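Local coordinates for BH2331 protein (Bacillus halodurans, PDB 1VL5), which is of unknown function but probably transfers methyl groups from S-adenosylmethionine, as other members of its superfamily do, at residues 64-68 / 69-73; 98-101 / 102-105. All coordinates share one frame; numbering follows the deposited sequence.

Contacts 1 and 2 follow in series along the chain, and their centres lie about 19 Å apart. Both reach the same central sheet of the Rossmann-like methyltransferase fold. Contact 1 is the turn from strand 61-66 into helix 69-81. Contact 2 lies in the loop before strand 104-110 and ends as that strand starts. Strand 40-44 runs between 61-66 and 104-110 and is parallel to both. The two contacts also meet directly: Phe65 CD1 lies 3.7 Å from Phe99 CZ in an edge-to-face ring pair, and Pro98 packs on Phe65 as well. The loop of contact 2 is thus packed against the strand of contact 1.

Contact 1: 64-68 / 69-73; sequences AFDLT and EDILK
Thr68 and Ile71 carry the polar part of this strand-to-helix turn. Thr68 is the N-cap of helix 69-81. Its OG1 sits between the backbone N and the carbonyl carbon (chi1 71°), which turns it to the helix start. There it accepts a nearly straight bond from Ile71 N at 3.2 Å. Thr68 O accepts from Leu72 N, also at 3.2 Å, and this begins the helical bonding. Asp66 OD1 uses its anti lone pair to take Leu67 N at 2.7 Å. Asp66 OD2 accepts from Gly47 N, so both carboxylate oxygens are held by backbone N-H groups and the group is fixed in rotation.

Methyl groups of the helix pack against oxygens of the strand and turn beside these bonds. The Asp66 and Ile71 side chains cross at about a right angle, with Ile71 CG2 3.3 Å from Asp66 OD2. Ile71 CD1 reaches back to Thr68 OG1 at 3.5 Å. Leu72 CD2 packs against Ala64 O at 3.4 Å, over the strand backbone.

Asp66 closes its strand beside the glycine-rich loop of Gly47. Many class I methyltransferases have an acidic residue at this place that binds the cofactor ribose, so a similar role is possible here. The turn belongs to the beta-alpha-beta unit of strand 61-66, helix 69-81 and strand 87-91. The strand bonds through its backbone to Val90, and Leu72 touches Gln91 of the next strand.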
loop_
_atom_site.group_PDB
_atom_site.type_symbol
_atom_site.label_atom_id
_atom_site.label_comp_id
_atom_site.label_asym_id
_atom_site.label_seq_id
_atom_site.Cartn_x
_atom_site.Cartn_y
_atom_site.Cartn_z
ATOM N N ALA A 64 2.226 -12.020 -10.226
ATOM C CA ALA A 64 1.403 -11.651 -9.068
ATOM C C ALA A 64 1.845 -12.501 -7.899
ATOM O O ALA A 64 1.719 -13.743 -7.917
ATOM C CB ALA A 64 -0.092 -11.885 -9.418
ATOM N N PHE A 65 2.346 -11.836 -6.861
ATOM C CA PHE A 65 3.086 -12.489 -5.793
ATOM C C PHE A 65 2.418 -12.251 -4.435
ATOM O O PHE A 65 2.175 -11.086 -4.041
ATOM C CB PHE A 65 4.475 -11.849 -5.829
ATOM C CG PHE A 65 5.448 -12.360 -4.825
ATOM C CD1 PHE A 65 5.971 -13.661 -4.921
ATOM C CD2 PHE A 65 5.926 -11.526 -3.829
ATOM C CE1 PHE A 65 6.916 -14.112 -4.024
ATOM C CE2 PHE A 65 6.868 -11.982 -2.939
ATOM C CZ PHE A 65 7.351 -13.314 -3.051
ATOM N N ASP A 66 2.171 -13.316 -3.681
ATOM C CA ASP A 66 1.642 -13.145 -2.337
ATOM C C ASP A 66 1.921 -14.382 -1.488
ATOM O O ASP A 66 2.436 -15.399 -1.973
ATOM C CB ASP A 66 0.150 -12.798 -2.322
ATOM C CG ASP A 66 -0.223 -11.773 -1.255
ATOM O OD1 ASP A 66 0.311 -11.873 -0.108
ATOM O OD2 ASP A 66 -1.051 -10.867 -1.556
ATOM N N LEU A 67 1.578 -14.265 -0.220
ATOM C CA LEU A 67 2.033 -15.205 0.795
ATOM C C LEU A 67 1.390 -16.582 0.732
ATOM O O LEU A 67 2.041 -17.539 1.087
ATOM C CB LEU A 67 1.777 -14.638 2.168
ATOM C CG LEU A 67 2.749 -13.621 2.700
ATOM C CD1 LEU A 67 2.104 -12.936 3.884
ATOM C CD2 LEU A 67 4.076 -14.246 3.101
ATOM N N THR A 68 0.135 -16.698 0.291
ATOM C CA THR A 68 -0.558 -18.002 0.280
ATOM C C THR A 68 -1.253 -18.327 -1.042
ATOM O O THR A 68 -1.629 -17.421 -1.802
ATOM C CB THR A 68 -1.590 -18.033 1.401
ATOM O OG1 THR A 68 -2.651 -17.155 1.048
ATOM C CG2 THR A 68 -0.959 -17.537 2.776
ATOM N N GLU A 69 -1.453 -19.620 -1.289
ATOM C CA GLU A 69 -2.266 -20.099 -2.430
ATOM C C GLU A 69 -3.712 -19.583 -2.415
ATOM O O GLU A 69 -4.227 -19.260 -3.457
ATOM C CB GLU A 69 -2.274 -21.632 -2.476
ATOM C CG GLU A 69 -3.129 -22.296 -3.566
ATOM C CD GLU A 69 -2.750 -21.904 -5.024
ATOM O OE1 GLU A 69 -1.655 -21.342 -5.257
ATOM O OE2 GLU A 69 -3.561 -22.187 -5.948
ATOM N N ASP A 70 -4.353 -19.517 -1.244
ATOM C CA ASP A 70 -5.692 -18.979 -1.130
ATOM C C ASP A 70 -5.765 -17.576 -1.689
ATOM O O ASP A 70 -6.728 -17.240 -2.364
ATOM C CB ASP A 70 -6.151 -18.908 0.333
ATOM C CG ASP A 70 -6.498 -20.285 0.932
ATOM O OD1 ASP A 70 -6.842 -21.237 0.181
ATOM O OD2 ASP A 70 -6.421 -20.398 2.182
ATOM N N ILE A 71 -4.809 -16.726 -1.331
ATOM C CA ILE A 71 -4.768 -15.375 -1.876
ATOM C C ILE A 71 -4.612 -15.398 -3.417
ATOM O O ILE A 71 -5.355 -14.737 -4.160
ATOM C CB ILE A 71 -3.652 -14.527 -1.195
ATOM C CG1 ILE A 71 -4.089 -14.176 0.232
ATOM C CG2 ILE A 71 -3.359 -13.221 -2.010
ATOM C CD1 ILE A 71 -2.958 -13.628 1.208
ATOM N N LEU A 72 -3.688 -16.219 -3.890
ATOM C CA LEU A 72 -3.388 -16.283 -5.312
ATOM C C LEU A 72 -4.573 -16.821 -6.091
ATOM O O LEU A 72 -4.777 -16.457 -7.245
ATOM C CB LEU A 72 -2.137 -17.126 -5.578
ATOM C CG LEU A 72 -0.826 -16.497 -5.064
ATOM C CD1 LEU A 72 0.279 -17.512 -5.149
ATOM C CD2 LEU A 72 -0.473 -15.301 -5.868
ATOM N N LYS A 73 -5.366 -17.665 -5.460
ATOM C CA LYS A 73 -6.604 -18.178 -6.114
ATOM C C LYS A 73 -7.592 -17.053 -6.367
ATOM O O LYS A 73 -8.281 -16.990 -7.400
ATOM C CB LYS A 73 -7.313 -19.208 -5.227
ATOM C CG LYS A 73 -6.900 -20.604 -5.431
ATOM C CD LYS A 73 -7.625 -21.471 -4.357
ATOM C CE LYS A 73 -6.905 -22.766 -4.014
ATOM N NZ LYS A 73 -7.260 -23.148 -2.604
#

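Contact 2: 98-101 / 102-105; sequences PFTD and ERFH
Thr100 to Arg103 form a tight turn, with Thr100 CA 6.0 Å from Arg103 CA, Asp101 extended and Glu102 in the left-handed helical region. The turn brings Phe99 and Phe104 together. Their rings make a T-shaped pair, planes at 88° and centroids 5.3 Å apart. The edge of Phe104 points at a face of Phe99, and Phe104 CE2 comes within 3.8 Å of Phe99 CG. Pro98 CD lies over the other face of Phe99. The loop leads here into strand 104-110 of the Rossmann-like sheet, and both rings also rest on Val63, Leu42 and Val129.

Arg103 runs out extended, with CG anti to the backbone N (chi1 170°). Its CG lies over the centre of the Phe104 ring, 3.6 Å above the plane. Its guanidinium stands at right angles to the Phe99 ring, with NH1 3.7 Å from Phe99 CD1. One water accepts from Arg103 NH1 at 2.9 Å and from Thr100 N at 3.0 Å. It sits in the plane of the guanidinium and of the Phe99 ring, at the edge of each. Replacing Phe99 with an alanine would probably leave the Phe104 edge without its facing ring, and Phe65 without its aromatic partner. Arg103 NE makes a salt bridge to Glu40, and Asp101 OD1 makes one to Arg128, which also bonds to Phe99 O.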
loop_
_atom_site.group_PDB
_atom_site.type_symbol
_atom_site.label_atom_id
_atom_site.label_comp_id
_atom_site.label_asym_id
_atom_site.label_seq_id
_atom_site.Cartn_x
_atom_site.Cartn_y
_atom_site.Cartn_z
ATOM N N PRO A 98 11.875 -14.995 -3.820
ATOM C CA PRO A 98 12.535 -16.094 -4.464
ATOM C C PRO A 98 12.741 -15.867 -5.955
ATOM O O PRO A 98 12.376 -16.718 -6.803
ATOM C CB PRO A 98 11.555 -17.221 -4.193
ATOM C CG PRO A 98 10.239 -16.525 -4.457
ATOM C CD PRO A 98 10.416 -15.172 -3.817
ATOM N N PHE A 99 13.328 -14.731 -6.282
ATOM C CA PHE A 99 13.572 -14.378 -7.647
ATOM C C PHE A 99 15.025 -14.047 -7.741
ATOM O O PHE A 99 15.654 -13.733 -6.743
ATOM C CB PHE A 99 12.725 -13.187 -8.099
ATOM C CG PHE A 99 11.261 -13.403 -7.922
ATOM C CD1 PHE A 99 10.601 -14.335 -8.675
ATOM C CD2 PHE A 99 10.549 -12.681 -6.968
ATOM C CE1 PHE A 99 9.239 -14.565 -8.491
ATOM C CE2 PHE A 99 9.185 -12.903 -6.772
ATOM C CZ PHE A 99 8.532 -13.828 -7.531
ATOM N N THR A 100 15.532 -14.103 -8.957
ATOM C CA THR A 100 16.922 -13.815 -9.230
ATOM C C THR A 100 17.120 -12.322 -9.265
ATOM O O THR A 100 16.164 -11.556 -9.410
ATOM C CB THR A 100 17.411 -14.455 -10.520
ATOM O OG1 THR A 100 16.481 -14.181 -11.569
ATOM C CG2 THR A 100 17.577 -15.960 -10.334
ATOM N N ASP A 101 18.373 -11.930 -9.073
ATOM C CA ASP A 101 18.785 -10.558 -9.153
ATOM C C ASP A 101 18.450 -10.040 -10.535
ATOM O O ASP A 101 18.570 -10.776 -11.508
ATOM C CB ASP A 101 20.293 -10.440 -8.997
ATOM C CG ASP A 101 20.801 -10.720 -7.593
ATOM O OD1 ASP A 101 20.090 -11.246 -6.736
ATOM O OD2 ASP A 101 21.979 -10.410 -7.369
ATOM N N GLU A 102 18.070 -8.771 -10.623
ATOM C CA GLU A 102 17.946 -8.064 -11.918
ATOM C C GLU A 102 17.025 -8.763 -12.849
ATOM O O GLU A 102 17.306 -8.863 -14.039
ATOM C CB GLU A 102 19.319 -7.893 -12.583
ATOM C CG GLU A 102 20.162 -6.896 -11.821
ATOM C CD GLU A 102 21.556 -6.726 -12.380
ATOM O OE1 GLU A 102 21.776 -7.032 -13.567
ATOM O OE2 GLU A 102 22.421 -6.274 -11.622
ATOM N N ARG A 103 15.874 -9.188 -12.335
ATOM C CA ARG A 103 14.872 -9.825 -13.199
ATOM C C ARG A 103 13.767 -8.865 -13.734
ATOM O O ARG A 103 13.359 -8.951 -14.903
ATOM C CB ARG A 103 14.218 -10.932 -12.441
ATOM C CG ARG A 103 13.054 -11.449 -13.145
ATOM C CD ARG A 103 12.738 -12.807 -12.773
ATOM N NE ARG A 103 11.505 -13.158 -13.470
ATOM C CZ ARG A 103 10.770 -14.201 -13.156
ATOM N NH1 ARG A 103 11.198 -15.033 -12.235
ATOM N NH2 ARG A 103 9.639 -14.440 -13.805
ATOM N N PHE A 104 13.311 -7.924 -12.896
ATOM C CA PHE A 104 12.144 -7.114 -13.227
ATOM C C PHE A 104 12.457 -5.717 -13.703
ATOM O O PHE A 104 13.358 -5.071 -13.188
ATOM C CB PHE A 104 11.201 -7.091 -11.986
ATOM C CG PHE A 104 10.708 -8.459 -11.605
ATOM C CD1 PHE A 104 9.729 -9.089 -12.385
ATOM C CD2 PHE A 104 11.308 -9.193 -10.593
ATOM C CE1 PHE A 104 9.301 -10.360 -12.077
ATOM C CE2 PHE A 104 10.880 -10.501 -10.284
ATOM C CZ PHE A 104 9.861 -11.075 -11.062
ATOM N N HIS A 105 11.664 -5.190 -14.660
ATOM C CA HIS A 105 11.719 -3.758 -14.952
ATOM C C HIS A 105 10.991 -2.915 -13.911
ATOM O O HIS A 105 11.393 -1.777 -13.630
ATOM C CB HIS A 105 11.153 -3.480 -16.324
ATOM C CG HIS A 105 11.819 -4.273 -17.406
ATOM N ND1 HIS A 105 11.425 -5.553 -17.732
ATOM C CD2 HIS A 105 12.847 -3.972 -18.230
ATOM C CE1 HIS A 105 12.159 -5.988 -18.742
ATOM N NE2 HIS A 105 13.036 -5.052 -19.060
HETATM O O HOH W 1 13.635 -15.574 -10.800
#